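Local coordinates for peptidoglycan synthetase penicillin-binding protein 3 (Bifidobacterium adolescentis, PDB 4YE5), which probably binds penicillin and probably cross-links the peptide stems of cell-wall peptidoglycan, at residues Met156-Gly161 with Gly274-Val279; Thr216-Arg221 with Pro426-Lys431; Asp222-Thr227 with Ala257-Asp262; Thr372-Pro377 with Asn407-Thr412; Ile519-Lys524 with Pro537-Ile542. All coordinates share one frame; numbering follows the deposited sequence.

Interaction 1 of 5, residues Met156-Gly161 with Gly274-Val279; sequences MGSLLG and GASRAV
S158 of the short helix 157-160 faces S276, the N-cap residue of helix 277-280, so that an element from the part of the chain assigned to the dimerisation family meets one from the transpeptidase part. The backbones come close, with S158 CA 5.1 Å from S276 CA. S158 turns its CB toward the other segment and carries OG between its own backbone N and carbonyl carbon (chi1 59°), which lays the hydroxyl oxygen against carbon: S158 OG is 3.2 Å from S276 CB. No direct hydrogen bond crosses the contact. A water joins the backbones instead, donating to S158 O over 2.9 Å and accepting from S276 N, also over 2.9 Å. Beside the bridge, L159 and V279 meet loosely through methyls, L159 CD1 being 4.3 Å from V279 CG2. The capping bond from A278 N to S276 OG is weak, and the exact place of that hydroxyl is doubtful. M156, a selenomethionine, occupies the N-cap position just before helix 157-160, and its backbone N donates to E228 OE2. The joint buries just 163 Å² on both sides together. Its chemistry implies a modest, water-mediated junction in which a single solvent molecule serves one backbone carbonyl and one backbone N-H.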
# COMPACT_ATOMS: atom_id res chain seq x y z
N MSE A 156 4.84 -8.18 -3.42
CA MSE A 156 4.58 -6.89 -2.76
C MSE A 156 5.29 -6.73 -1.38
O MSE A 156 4.71 -6.20 -0.43
CB MSE A 156 3.06 -6.63 -2.66
CG MSE A 156 2.27 -7.59 -1.72
SE MSE A 156 0.33 -7.19 -1.63
CE MSE A 156 -0.28 -8.89 -2.32
N GLY A 157 6.53 -7.18 -1.29
CA GLY A 157 7.23 -7.30 -0.01
C GLY A 157 7.35 -5.99 0.75
O GLY A 157 7.09 -5.93 1.95
N SER A 158 7.73 -4.92 0.05
CA SER A 158 7.96 -3.66 0.75
C SER A 158 6.65 -2.93 0.98
O SER A 158 6.55 -2.06 1.87
CB SER A 158 8.93 -2.76 -0.03
OG SER A 158 8.39 -2.50 -1.33
N LEU A 159 5.63 -3.28 0.20
CA LEU A 159 4.29 -2.73 0.45
C LEU A 159 3.68 -3.34 1.73
O LEU A 159 3.00 -2.65 2.48
CB LEU A 159 3.35 -2.99 -0.74
CG LEU A 159 1.94 -2.39 -0.65
CD1 LEU A 159 1.99 -0.88 -0.47
CD2 LEU A 159 1.11 -2.77 -1.87
N LEU A 160 3.87 -4.63 1.92
CA LEU A 160 3.42 -5.29 3.15
C LEU A 160 4.24 -4.77 4.33
O LEU A 160 3.70 -4.48 5.38
CB LEU A 160 3.58 -6.81 3.03
CG LEU A 160 2.48 -7.45 2.17
CD1 LEU A 160 2.74 -8.93 1.93
CD2 LEU A 160 1.13 -7.25 2.84
N GLY A 161 5.55 -4.64 4.13
CA GLY A 161 6.42 -4.11 5.15
C GLY A 161 6.93 -5.20 6.07
O GLY A 161 7.52 -6.19 5.61
N GLY A 274 12.75 0.68 3.91
CA GLY A 274 12.14 1.80 3.24
C GLY A 274 10.88 1.40 2.50
O GLY A 274 10.69 0.23 2.16
N ALA A 275 10.03 2.39 2.25
CA ALA A 275 8.82 2.21 1.46
C ALA A 275 9.15 1.70 0.07
O ALA A 275 10.25 1.92 -0.45
CB ALA A 275 8.09 3.54 1.35
N SER A 276 8.17 1.02 -0.53
CA SER A 276 8.23 0.66 -1.93
C SER A 276 8.51 1.91 -2.73
O SER A 276 7.93 2.98 -2.46
CB SER A 276 6.88 0.11 -2.39
OG SER A 276 6.87 0.00 -3.81
N ARG A 277 9.39 1.80 -3.72
CA ARG A 277 9.62 2.94 -4.62
C ARG A 277 8.32 3.45 -5.28
O ARG A 277 8.18 4.64 -5.53
CB ARG A 277 10.62 2.56 -5.71
CG ARG A 277 11.11 3.76 -6.47
CD ARG A 277 11.99 3.35 -7.63
NE ARG A 277 13.05 2.43 -7.24
CZ ARG A 277 14.23 2.78 -6.74
NH1 ARG A 277 14.52 4.07 -6.53
NH2 ARG A 277 15.12 1.85 -6.45
N ALA A 278 7.38 2.55 -5.59
CA ALA A 278 6.08 2.97 -6.13
C ALA A 278 5.36 3.96 -5.20
O ALA A 278 4.70 4.89 -5.66
CB ALA A 278 5.19 1.74 -6.43
N VAL A 279 5.50 3.75 -3.89
CA VAL A 279 4.89 4.67 -2.91
C VAL A 279 5.63 6.00 -2.81
O VAL A 279 4.99 7.07 -2.77
CB VAL A 279 4.82 4.00 -1.48
CG1 VAL A 279 4.40 5.01 -0.41
CG2 VAL A 279 3.88 2.80 -1.49
O HOH W 1 5.73 0.48 0.85

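Interaction 2 of 5, residues Thr216-Arg221 with Pro426-Lys431; sequences TLTIDR and PQRIIK
T216-T218 and I429-K431 form an antiparallel backbone pairing, buried where strand 214-217 ends and strand 430-434 begins. L217 and I430 are a non-hydrogen-bonded pair, their CA atoms 4.6 Å apart, and the bonds lie on the residues flanking them. K431 N donates to T216 O at 2.8 Å, with the donor in the carbonyl plane. On the other flank T218 N donates to I429 O, also at 2.8 Å and fairly straight (162°), but from 44° above the carbonyl plane. The same I429 O receives a CA-H...O contact from L217 CA at 3.3 Å, so this oxygen takes one N-H bond and one weaker C-H contact. The pairing belongs to a mixed sheet in which strand 214-217 lies between strands 35-36 and 430-434, tying N-terminal strands to a strand of the transpeptidase region. The side chains of L217 and I430 leave the pair on diverging courses, yet cross obliquely at their ends, where L217 CD2 is 3.7 Å from I430 CD1; helix 172-176 covers them through I173 and M176. I219 and I429 lie side by side and point the same way, as do T216 and the extended K431, whose NZ bonds to T38 OG1. T218 places its methyl against the R428 side chain, with T218 CG2 4.0 Å from R428 NE, and 3.8 Å from K431 CB. The T218 hydroxyl, set between its own backbone N and carbonyl carbon (chi1 59°), bonds to I255 O. The R428 guanidinium is held by a salt bridge from NE to D254 OD1 and by a hydrogen bond from NH1 to Q443 O.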
# COMPACT_ATOMS: atom_id res chain seq x y z
N THR A 216 -8.42 -6.74 4.98
CA THR A 216 -8.51 -7.16 3.58
C THR A 216 -8.15 -5.99 2.65
O THR A 216 -8.74 -4.91 2.75
CB THR A 216 -9.94 -7.64 3.26
OG1 THR A 216 -10.22 -8.83 4.01
CG2 THR A 216 -10.12 -7.92 1.77
N LEU A 217 -7.17 -6.21 1.77
CA LEU A 217 -6.70 -5.17 0.84
C LEU A 217 -7.57 -5.18 -0.41
O LEU A 217 -8.23 -6.17 -0.70
CB LEU A 217 -5.24 -5.46 0.41
CG LEU A 217 -4.23 -5.69 1.55
CD1 LEU A 217 -2.79 -5.82 0.94
CD2 LEU A 217 -4.33 -4.52 2.50
N THR A 218 -7.55 -4.08 -1.16
CA THR A 218 -8.13 -4.08 -2.50
C THR A 218 -7.18 -4.76 -3.51
O THR A 218 -7.60 -5.09 -4.62
CB THR A 218 -8.38 -2.65 -2.99
OG1 THR A 218 -7.14 -1.95 -3.00
CG2 THR A 218 -9.40 -1.92 -2.06
N ILE A 219 -5.92 -4.94 -3.12
CA ILE A 219 -4.93 -5.57 -3.99
C ILE A 219 -5.35 -7.00 -4.32
O ILE A 219 -5.77 -7.75 -3.44
CB ILE A 219 -3.54 -5.64 -3.32
CG1 ILE A 219 -3.02 -4.25 -2.96
CG2 ILE A 219 -2.53 -6.41 -4.20
CD1 ILE A 219 -2.57 -3.41 -4.18
N ASP A 220 -5.25 -7.36 -5.59
CA ASP A 220 -5.48 -8.73 -6.05
C ASP A 220 -4.13 -9.40 -6.27
O ASP A 220 -3.31 -8.91 -7.04
CB ASP A 220 -6.23 -8.73 -7.38
CG ASP A 220 -6.56 -10.14 -7.87
OD1 ASP A 220 -5.65 -10.80 -8.42
OD2 ASP A 220 -7.72 -10.59 -7.69
N ARG A 221 -3.93 -10.53 -5.60
CA ARG A 221 -2.66 -11.27 -5.58
C ARG A 221 -2.22 -11.61 -7.01
O ARG A 221 -1.05 -11.49 -7.34
CB ARG A 221 -2.84 -12.57 -4.77
CG ARG A 221 -1.61 -13.17 -4.12
CD ARG A 221 -1.96 -14.46 -3.34
NE ARG A 221 -2.59 -15.42 -4.22
CZ ARG A 221 -1.97 -16.45 -4.79
NH1 ARG A 221 -0.71 -16.72 -4.52
NH2 ARG A 221 -2.65 -17.23 -5.61
N PRO A 426 -11.72 9.45 -3.78
CA PRO A 426 -10.53 9.11 -2.99
C PRO A 426 -10.11 7.67 -3.34
O PRO A 426 -10.98 6.81 -3.47
CB PRO A 426 -11.02 9.20 -1.54
CG PRO A 426 -12.51 8.98 -1.64
CD PRO A 426 -12.92 9.60 -2.94
N GLN A 427 -8.83 7.42 -3.53
CA GLN A 427 -8.41 6.04 -3.80
C GLN A 427 -8.53 5.20 -2.55
O GLN A 427 -8.54 5.73 -1.44
CB GLN A 427 -6.97 6.01 -4.32
CG GLN A 427 -6.87 6.53 -5.73
CD GLN A 427 -5.53 7.18 -5.98
OE1 GLN A 427 -5.08 8.04 -5.20
NE2 GLN A 427 -4.87 6.79 -7.07
N ARG A 428 -8.61 3.88 -2.73
CA ARG A 428 -8.73 2.96 -1.60
C ARG A 428 -7.77 1.80 -1.75
O ARG A 428 -7.63 1.25 -2.83
CB ARG A 428 -10.16 2.41 -1.49
CG ARG A 428 -10.41 1.65 -0.19
CD ARG A 428 -11.91 1.34 0.02
NE ARG A 428 -12.41 0.43 -1.01
CZ ARG A 428 -13.36 -0.48 -0.82
NH1 ARG A 428 -13.93 -0.64 0.37
NH2 ARG A 428 -13.74 -1.26 -1.83
N ILE A 429 -7.11 1.42 -0.66
CA ILE A 429 -6.31 0.22 -0.66
C ILE A 429 -6.73 -0.75 0.46
O ILE A 429 -6.48 -1.96 0.37
CB ILE A 429 -4.79 0.53 -0.57
CG1 ILE A 429 -3.97 -0.70 -0.96
CG2 ILE A 429 -4.43 1.06 0.80
CD1 ILE A 429 -2.50 -0.39 -1.19
N ILE A 430 -7.37 -0.22 1.50
CA ILE A 430 -7.96 -1.06 2.54
C ILE A 430 -9.45 -1.27 2.25
O ILE A 430 -10.24 -0.35 2.35
CB ILE A 430 -7.81 -0.45 3.96
CG1 ILE A 430 -6.34 -0.16 4.28
CG2 ILE A 430 -8.42 -1.37 5.01
CD1 ILE A 430 -5.41 -1.37 4.17
N LYS A 431 -9.81 -2.49 1.88
CA LYS A 431 -11.18 -2.80 1.46
C LYS A 431 -12.10 -3.05 2.67
O LYS A 431 -13.21 -2.52 2.74
CB LYS A 431 -11.14 -4.02 0.54
CG LYS A 431 -12.46 -4.70 0.24
CD LYS A 431 -12.23 -5.69 -0.90
CE LYS A 431 -13.42 -6.55 -1.16
NZ LYS A 431 -13.14 -7.52 -2.24

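Interaction 3 of 5, residues Asp222-Thr227 with Ala257-Asp262; sequences DVQWYT and ALADSD
Q224 and L258 join helix 221-238 to strand 255-260, an outermost strand of the five-stranded antiparallel sheet at the centre of the transpeptidase fold. The local axes approach to 7.7 Å and run nearly the same way, 25° apart. Hydrogen bonding across the contact is carried by one side-chain amide, that of Q224, which pairs with both polar backbone atoms of L258. L258 N donates to Q224 OE1 over 2.9 Å, in the amide plane and on a lone pair. Q224 NE2 returns a nearly straight bond of 3.0 Å to L258 O, arriving 67° above the plane of that carbonyl although L258 O itself lies close to the amide plane of Q224. A bend at chi2 (77°) places CD for this two-point grip. A257 and A259 bond through their backbones to V247 and A245 of strand 242-249, while Q224 serves L258 on the strand's other edge. NE2 has a further acceptor in E228 OE2, a second bond that would fix the amide's orientation. Apolar contacts use the two alanines that turn toward the helix: V223 CG1 is 3.8 Å from A257 CB, and T227 CG2 is 3.7 Å from A259 CB. Within the helix, T227 OG1 donates to V223 O at 2.8 Å, and the backbone N of T227 reaches this oxygen from the opposite face. Where the strand ends, D260 OD1 accepts from D262 N at 3.0 Å, closing an Asx turn.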
# COMPACT_ATOMS: atom_id res chain seq x y z
N ASP A 222 -3.16 -12.03 -7.85
CA ASP A 222 -2.84 -12.40 -9.23
C ASP A 222 -2.48 -11.20 -10.11
O ASP A 222 -1.55 -11.28 -10.92
CB ASP A 222 -4.00 -13.20 -9.86
CG ASP A 222 -4.39 -14.42 -9.02
OD1 ASP A 222 -3.57 -15.36 -8.89
OD2 ASP A 222 -5.52 -14.43 -8.45
N VAL A 223 -3.19 -10.09 -9.96
CA VAL A 223 -2.81 -8.89 -10.72
C VAL A 223 -1.46 -8.35 -10.22
O VAL A 223 -0.61 -7.92 -11.01
CB VAL A 223 -3.88 -7.79 -10.63
CG1 VAL A 223 -3.46 -6.53 -11.39
CG2 VAL A 223 -5.26 -8.33 -11.15
N GLN A 224 -1.27 -8.34 -8.91
CA GLN A 224 -0.02 -7.85 -8.33
C GLN A 224 1.15 -8.70 -8.81
O GLN A 224 2.19 -8.19 -9.21
CB GLN A 224 -0.09 -7.88 -6.79
CG GLN A 224 1.19 -7.32 -6.12
CD GLN A 224 1.27 -5.79 -6.14
OE1 GLN A 224 0.26 -5.10 -6.23
NE2 GLN A 224 2.48 -5.27 -6.00
N TRP A 225 0.97 -10.01 -8.77
CA TRP A 225 2.04 -10.92 -9.20
C TRP A 225 2.37 -10.70 -10.67
O TRP A 225 3.55 -10.62 -11.02
CB TRP A 225 1.67 -12.39 -8.98
CG TRP A 225 2.82 -13.32 -9.32
CD1 TRP A 225 3.79 -13.78 -8.46
CD2 TRP A 225 3.13 -13.89 -10.61
NE1 TRP A 225 4.67 -14.59 -9.13
CE2 TRP A 225 4.29 -14.67 -10.45
CE3 TRP A 225 2.54 -13.79 -11.87
CZ2 TRP A 225 4.88 -15.36 -11.52
CZ3 TRP A 225 3.13 -14.48 -12.93
CH2 TRP A 225 4.28 -15.25 -12.75
N TYR A 226 1.36 -10.61 -11.52
CA TYR A 226 1.64 -10.43 -12.96
C TYR A 226 2.31 -9.07 -13.24
O TYR A 226 3.18 -8.94 -14.10
CB TYR A 226 0.39 -10.62 -13.82
CG TYR A 226 0.73 -10.80 -15.29
CD1 TYR A 226 1.13 -12.04 -15.79
CD2 TYR A 226 0.64 -9.74 -16.16
CE1 TYR A 226 1.45 -12.19 -17.14
CE2 TYR A 226 0.98 -9.87 -17.51
CZ TYR A 226 1.37 -11.10 -18.00
OH TYR A 226 1.67 -11.23 -19.34
N THR A 227 1.88 -8.05 -12.51
CA THR A 227 2.44 -6.73 -12.72
C THR A 227 3.93 -6.72 -12.32
O THR A 227 4.77 -6.15 -13.03
CB THR A 227 1.66 -5.66 -11.94
OG1 THR A 227 0.29 -5.67 -12.40
CG2 THR A 227 2.26 -4.29 -12.19
N ALA A 257 -3.32 -3.20 -7.98
CA ALA A 257 -1.89 -3.50 -7.92
C ALA A 257 -1.11 -2.22 -7.78
O ALA A 257 -1.47 -1.19 -8.35
CB ALA A 257 -1.41 -4.28 -9.19
N LEU A 258 -0.01 -2.29 -7.02
CA LEU A 258 0.89 -1.16 -6.85
C LEU A 258 2.27 -1.76 -6.69
O LEU A 258 2.59 -2.33 -5.63
CB LEU A 258 0.52 -0.34 -5.61
CG LEU A 258 1.33 0.92 -5.29
CD1 LEU A 258 1.31 1.88 -6.50
CD2 LEU A 258 0.77 1.63 -4.04
N ALA A 259 3.08 -1.66 -7.73
CA ALA A 259 4.23 -2.55 -7.87
C ALA A 259 5.50 -1.81 -8.24
O ALA A 259 5.44 -0.74 -8.87
CB ALA A 259 3.93 -3.61 -8.94
N ASP A 260 6.65 -2.36 -7.84
CA ASP A 260 7.92 -1.82 -8.28
C ASP A 260 8.84 -2.97 -8.71
O ASP A 260 8.51 -4.14 -8.49
CB ASP A 260 8.58 -0.95 -7.19
CG ASP A 260 8.87 -1.73 -5.91
OD1 ASP A 260 9.51 -2.80 -5.96
OD2 ASP A 260 8.42 -1.27 -4.84
N SER A 261 9.93 -2.63 -9.37
CA SER A 261 10.86 -3.63 -9.91
C SER A 261 11.85 -4.14 -8.87
O SER A 261 12.69 -4.98 -9.18
CB SER A 261 11.67 -3.01 -11.07
OG SER A 261 12.26 -1.81 -10.60
N ASP A 262 11.81 -3.63 -7.64
CA ASP A 262 12.77 -4.17 -6.66
C ASP A 262 12.24 -5.48 -6.12
O ASP A 262 11.04 -5.73 -6.13
CB ASP A 262 12.99 -3.18 -5.52
CG ASP A 262 13.48 -1.84 -6.02
OD1 ASP A 262 14.54 -1.82 -6.68
OD2 ASP A 262 12.77 -0.83 -5.80

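Interaction 4 of 5, residues Thr372-Pro377 with Asn407-Thr412; sequences TGLNLP and NVMQLT
T372, L374 and L376 present their side chains to M409 and Q410 at the start of helix 408-419, a helix opened by a capping box between N407 and Q410. M409, a selenomethionine, is the shared partner, and all three loop residues meet it at a slant. T372 comes closest to its base, with T372 CG2 3.8 Å from M409 CB. L374 meets the next carbon, L374 CD1 lying 4.1 Å from M409 CG. Bends at chi2 (86°) and chi3 (74°) then curl the chain, and the terminal methyl CE lies beside L376 CD1. Against Q410 the T372 side chain stands at about a right angle, its CG2 3.9 Å from Q410 CG. The hydroxyl of T372 has other work: it accepts from L374 N at 3.0 Å, an ST turn, and also bonds to E379 OE2, while the methyl faces the helix. On the helix side the capping box is reciprocal. Q410 N donates to N407 OD1 over 2.9 Å, nearly along the C=O axis, and N407 N donates to Q410 OE1 over 3.0 Å, tilted 19° from the carbonyl plane. The other end of the Q410 amide, NE2, bonds to the backbone carbonyl oxygens of Q370 and E381. No direct hydrogen bond spans the two segments, but one water accepts from both T372 N and N407 ND2, the latter at 3.1 Å.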
# COMPACT_ATOMS: atom_id res chain seq x y z
N THR A 372 -2.84 11.71 -1.16
CA THR A 372 -3.85 10.82 -1.72
C THR A 372 -4.92 10.47 -0.69
O THR A 372 -6.05 10.13 -1.03
CB THR A 372 -3.24 9.50 -2.20
OG1 THR A 372 -2.64 8.83 -1.08
CG2 THR A 372 -2.19 9.76 -3.29
N GLY A 373 -4.54 10.54 0.58
CA GLY A 373 -5.42 10.10 1.65
C GLY A 373 -5.24 8.62 1.96
O GLY A 373 -5.83 8.11 2.89
N LEU A 374 -4.40 7.94 1.19
CA LEU A 374 -4.12 6.51 1.45
C LEU A 374 -3.32 6.27 2.73
O LEU A 374 -3.36 5.18 3.29
CB LEU A 374 -3.37 5.88 0.27
CG LEU A 374 -4.13 5.76 -1.06
CD1 LEU A 374 -3.14 5.57 -2.20
CD2 LEU A 374 -5.14 4.62 -1.01
N ASN A 375 -2.57 7.29 3.16
CA ASN A 375 -1.73 7.20 4.36
C ASN A 375 -0.66 6.12 4.32
O ASN A 375 -0.31 5.56 5.35
CB ASN A 375 -2.57 7.02 5.63
CG ASN A 375 -3.61 8.10 5.80
OD1 ASN A 375 -3.34 9.28 5.59
ND2 ASN A 375 -4.82 7.69 6.18
N LEU A 376 -0.13 5.82 3.14
CA LEU A 376 0.99 4.88 3.02
C LEU A 376 2.21 5.51 3.67
O LEU A 376 2.49 6.70 3.45
CB LEU A 376 1.27 4.60 1.55
CG LEU A 376 0.14 3.80 0.89
CD1 LEU A 376 0.17 3.93 -0.61
CD2 LEU A 376 0.25 2.35 1.31
N PRO A 377 2.94 4.74 4.51
CA PRO A 377 4.17 5.29 5.09
C PRO A 377 5.16 5.65 3.98
O PRO A 377 5.33 4.86 3.05
CB PRO A 377 4.70 4.13 5.94
CG PRO A 377 3.45 3.35 6.32
CD PRO A 377 2.60 3.42 5.07
N ASN A 407 3.42 11.73 -7.44
CA ASN A 407 3.75 10.31 -7.36
C ASN A 407 2.83 9.53 -8.29
O ASN A 407 1.91 10.11 -8.88
CB ASN A 407 3.73 9.77 -5.91
CG ASN A 407 2.43 10.05 -5.21
OD1 ASN A 407 1.34 9.78 -5.73
ND2 ASN A 407 2.53 10.62 -4.01
N VAL A 408 3.09 8.24 -8.43
CA VAL A 408 2.31 7.46 -9.37
C VAL A 408 0.82 7.39 -9.00
O VAL A 408 -0.04 7.32 -9.89
CB VAL A 408 2.94 6.04 -9.62
CG1 VAL A 408 2.71 5.10 -8.44
CG2 VAL A 408 2.38 5.42 -10.92
N MSE A 409 0.51 7.42 -7.70
CA MSE A 409 -0.89 7.33 -7.27
C MSE A 409 -1.66 8.61 -7.65
O MSE A 409 -2.82 8.56 -8.08
CB MSE A 409 -1.01 7.10 -5.75
CG MSE A 409 -0.41 5.79 -5.25
SE MSE A 409 1.50 5.92 -4.89
CE MSE A 409 1.49 6.95 -3.21
N GLN A 410 -1.02 9.75 -7.45
CA GLN A 410 -1.64 11.03 -7.80
C GLN A 410 -1.84 11.15 -9.31
O GLN A 410 -2.89 11.60 -9.78
CB GLN A 410 -0.74 12.18 -7.34
CG GLN A 410 -0.70 12.35 -5.82
CD GLN A 410 0.32 13.39 -5.43
OE1 GLN A 410 1.40 13.45 -6.02
NE2 GLN A 410 -0.01 14.23 -4.44
N LEU A 411 -0.84 10.75 -10.08
CA LEU A 411 -0.95 10.82 -11.54
C LEU A 411 -2.10 9.92 -12.02
O LEU A 411 -2.90 10.29 -12.86
CB LEU A 411 0.37 10.36 -12.17
CG LEU A 411 0.41 10.47 -13.70
CD1 LEU A 411 0.07 11.88 -14.09
CD2 LEU A 411 1.80 10.09 -14.21
N THR A 412 -2.17 8.73 -11.43
CA THR A 412 -3.14 7.74 -11.83
C THR A 412 -4.55 8.20 -11.45
O THR A 412 -5.48 8.04 -12.23
CB THR A 412 -2.81 6.38 -11.20
OG1 THR A 412 -1.56 5.91 -11.74
CG2 THR A 412 -3.88 5.35 -11.50
O HOH W 2 0.29 11.71 -2.16

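Interaction 5 of 5, residues Ile519-Lys524 with Pro537-Ile542; sequences ITVVLK and PVTAEI
Segment 519-524 of strand 517-524 and segment 537-542 of helix 535-549 run roughly antiparallel, 140° between their local directions, with axes 8.0 Å apart at closest and V521 CA 6.0 Å from T539 CA. The alternate strand residues I519, V521 and L523 turn toward the helix, and V538, T539 and I542 turn back toward them. V521 sits at the middle and divides its methyls: V521 CG2 lies 3.5 Å from T539 CG2 and 3.9 Å from I542 CD1, while V521 CG1 meets V538 CG1 at 3.9 Å, those two side chains standing at about a right angle. I519 and I542 slide past each other in opposite directions, bringing I519 CG2 to 3.9 Å from I542 CG2. At the other end L523 CD1 touches V538 CG2 at 4.1 Å. T539 is oriented by its torsion (chi1 75°), which puts OG1 between the backbone N and carbonyl carbon; that hydroxyl bonds to G536 O and T508 OG1. V538 and I542 also touch V230 of helix 221-238, so two helices pack together on the five-stranded antiparallel sheet, as expected of the transpeptidase fold. With no hydrogen bond across it, the contact implies cohesion by close-fitting methyl groups, the threonine offering its carbon and settling its oxygen elsewhere.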
# COMPACT_ATOMS: atom_id res chain seq x y z
N ILE A 519 -4.02 2.22 -15.88
CA ILE A 519 -2.76 1.53 -15.70
C ILE A 519 -1.70 2.54 -15.97
O ILE A 519 -1.64 3.11 -17.06
CB ILE A 519 -2.58 0.43 -16.76
CG1 ILE A 519 -3.74 -0.59 -16.71
CG2 ILE A 519 -1.25 -0.31 -16.55
CD1 ILE A 519 -3.85 -1.38 -18.02
N THR A 520 -0.84 2.77 -15.00
CA THR A 520 0.23 3.73 -15.20
C THR A 520 1.57 3.05 -14.98
O THR A 520 1.72 2.28 -14.03
CB THR A 520 0.08 4.91 -14.23
OG1 THR A 520 -1.19 5.54 -14.43
CG2 THR A 520 1.19 5.94 -14.47
N VAL A 521 2.53 3.33 -15.85
CA VAL A 521 3.88 2.78 -15.72
C VAL A 521 4.90 3.91 -15.79
O VAL A 521 4.76 4.83 -16.61
CB VAL A 521 4.16 1.73 -16.83
CG1 VAL A 521 5.68 1.34 -16.85
CG2 VAL A 521 3.32 0.48 -16.60
N VAL A 522 5.91 3.86 -14.93
CA VAL A 522 7.02 4.81 -14.97
C VAL A 522 8.33 4.04 -14.93
O VAL A 522 8.53 3.22 -14.03
CB VAL A 522 6.98 5.78 -13.75
CG1 VAL A 522 8.07 6.82 -13.87
CG2 VAL A 522 5.58 6.44 -13.64
N LEU A 523 9.21 4.28 -15.90
CA LEU A 523 10.52 3.60 -15.97
C LEU A 523 11.61 4.64 -15.99
O LEU A 523 11.50 5.65 -16.69
CB LEU A 523 10.63 2.77 -17.27
CG LEU A 523 9.48 1.80 -17.56
CD1 LEU A 523 9.70 1.17 -18.95
CD2 LEU A 523 9.40 0.69 -16.49
N LYS A 524 12.68 4.40 -15.23
CA LYS A 524 13.82 5.30 -15.22
C LYS A 524 14.91 4.80 -16.16
O LYS A 524 15.33 3.66 -16.07
CB LYS A 524 14.40 5.47 -13.81
CG LYS A 524 15.59 6.47 -13.78
CD LYS A 524 16.03 6.82 -12.34
CE LYS A 524 17.32 7.67 -12.38
NZ LYS A 524 17.61 8.34 -11.06
N PRO A 537 4.48 0.17 -24.23
CA PRO A 537 4.27 -1.28 -24.43
C PRO A 537 4.14 -2.01 -23.09
O PRO A 537 3.44 -3.00 -23.00
CB PRO A 537 5.56 -1.72 -25.13
CG PRO A 537 6.01 -0.45 -25.90
CD PRO A 537 5.68 0.66 -24.93
N VAL A 538 4.82 -1.51 -22.06
CA VAL A 538 4.70 -2.11 -20.73
C VAL A 538 3.27 -1.97 -20.19
O VAL A 538 2.74 -2.92 -19.66
CB VAL A 538 5.78 -1.56 -19.74
CG1 VAL A 538 5.71 -2.27 -18.35
CG2 VAL A 538 7.18 -1.73 -20.36
N THR A 539 2.62 -0.81 -20.37
CA THR A 539 1.25 -0.70 -19.87
C THR A 539 0.35 -1.65 -20.65
O THR A 539 -0.59 -2.20 -20.11
CB THR A 539 0.65 0.72 -19.98
OG1 THR A 539 0.32 1.01 -21.35
CG2 THR A 539 1.63 1.76 -19.44
N ALA A 540 0.65 -1.81 -21.94
CA ALA A 540 -0.14 -2.69 -22.80
C ALA A 540 -0.01 -4.19 -22.47
O ALA A 540 -0.97 -4.95 -22.64
CB ALA A 540 0.20 -2.43 -24.30
N GLU A 541 1.16 -4.61 -22.00
CA GLU A 541 1.33 -5.98 -21.51
C GLU A 541 0.43 -6.23 -20.29
O GLU A 541 -0.20 -7.27 -20.16
CB GLU A 541 2.79 -6.23 -21.11
CG GLU A 541 3.78 -6.30 -22.27
CD GLU A 541 3.58 -7.55 -23.12
OE1 GLU A 541 3.59 -8.65 -22.53
OE2 GLU A 541 3.38 -7.41 -24.36
N ILE A 542 0.39 -5.26 -19.38
CA ILE A 542 -0.49 -5.36 -18.22
C ILE A 542 -1.95 -5.32 -18.70
O ILE A 542 -2.76 -6.16 -18.29
CB ILE A 542 -0.20 -4.23 -17.23
CG1 ILE A 542 1.24 -4.39 -16.70
CG2 ILE A 542 -1.23 -4.22 -16.07
CD1 ILE A 542 1.78 -3.09 -16.03

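In the fold
Interactions 2 to 5 are buried, whereas interaction 1 is partly buried and includes a water bridge. Interactions 3 and 5 work on the same five-stranded sheet from strands on different sides of strand 242-249, and they touch where T227 CG2 meets I542 CD1; interaction 3 combines an amide grip with packing, interaction 5 has carbon packing and no hydrogen bond across it. Interaction 2 alone pairs backbones, in a different, mixed sheet, with interactions 3 and 4 nested in the chain it closes. Its Q427 NE2 bonds to M409 O of interaction 4, whose T412 OG1 in turn bonds to T520 OG1 of interaction 5. Interaction 1 adjoins interactions 2, 3 and 4, but stays about 7 Å from interaction 5 at their nearest atoms.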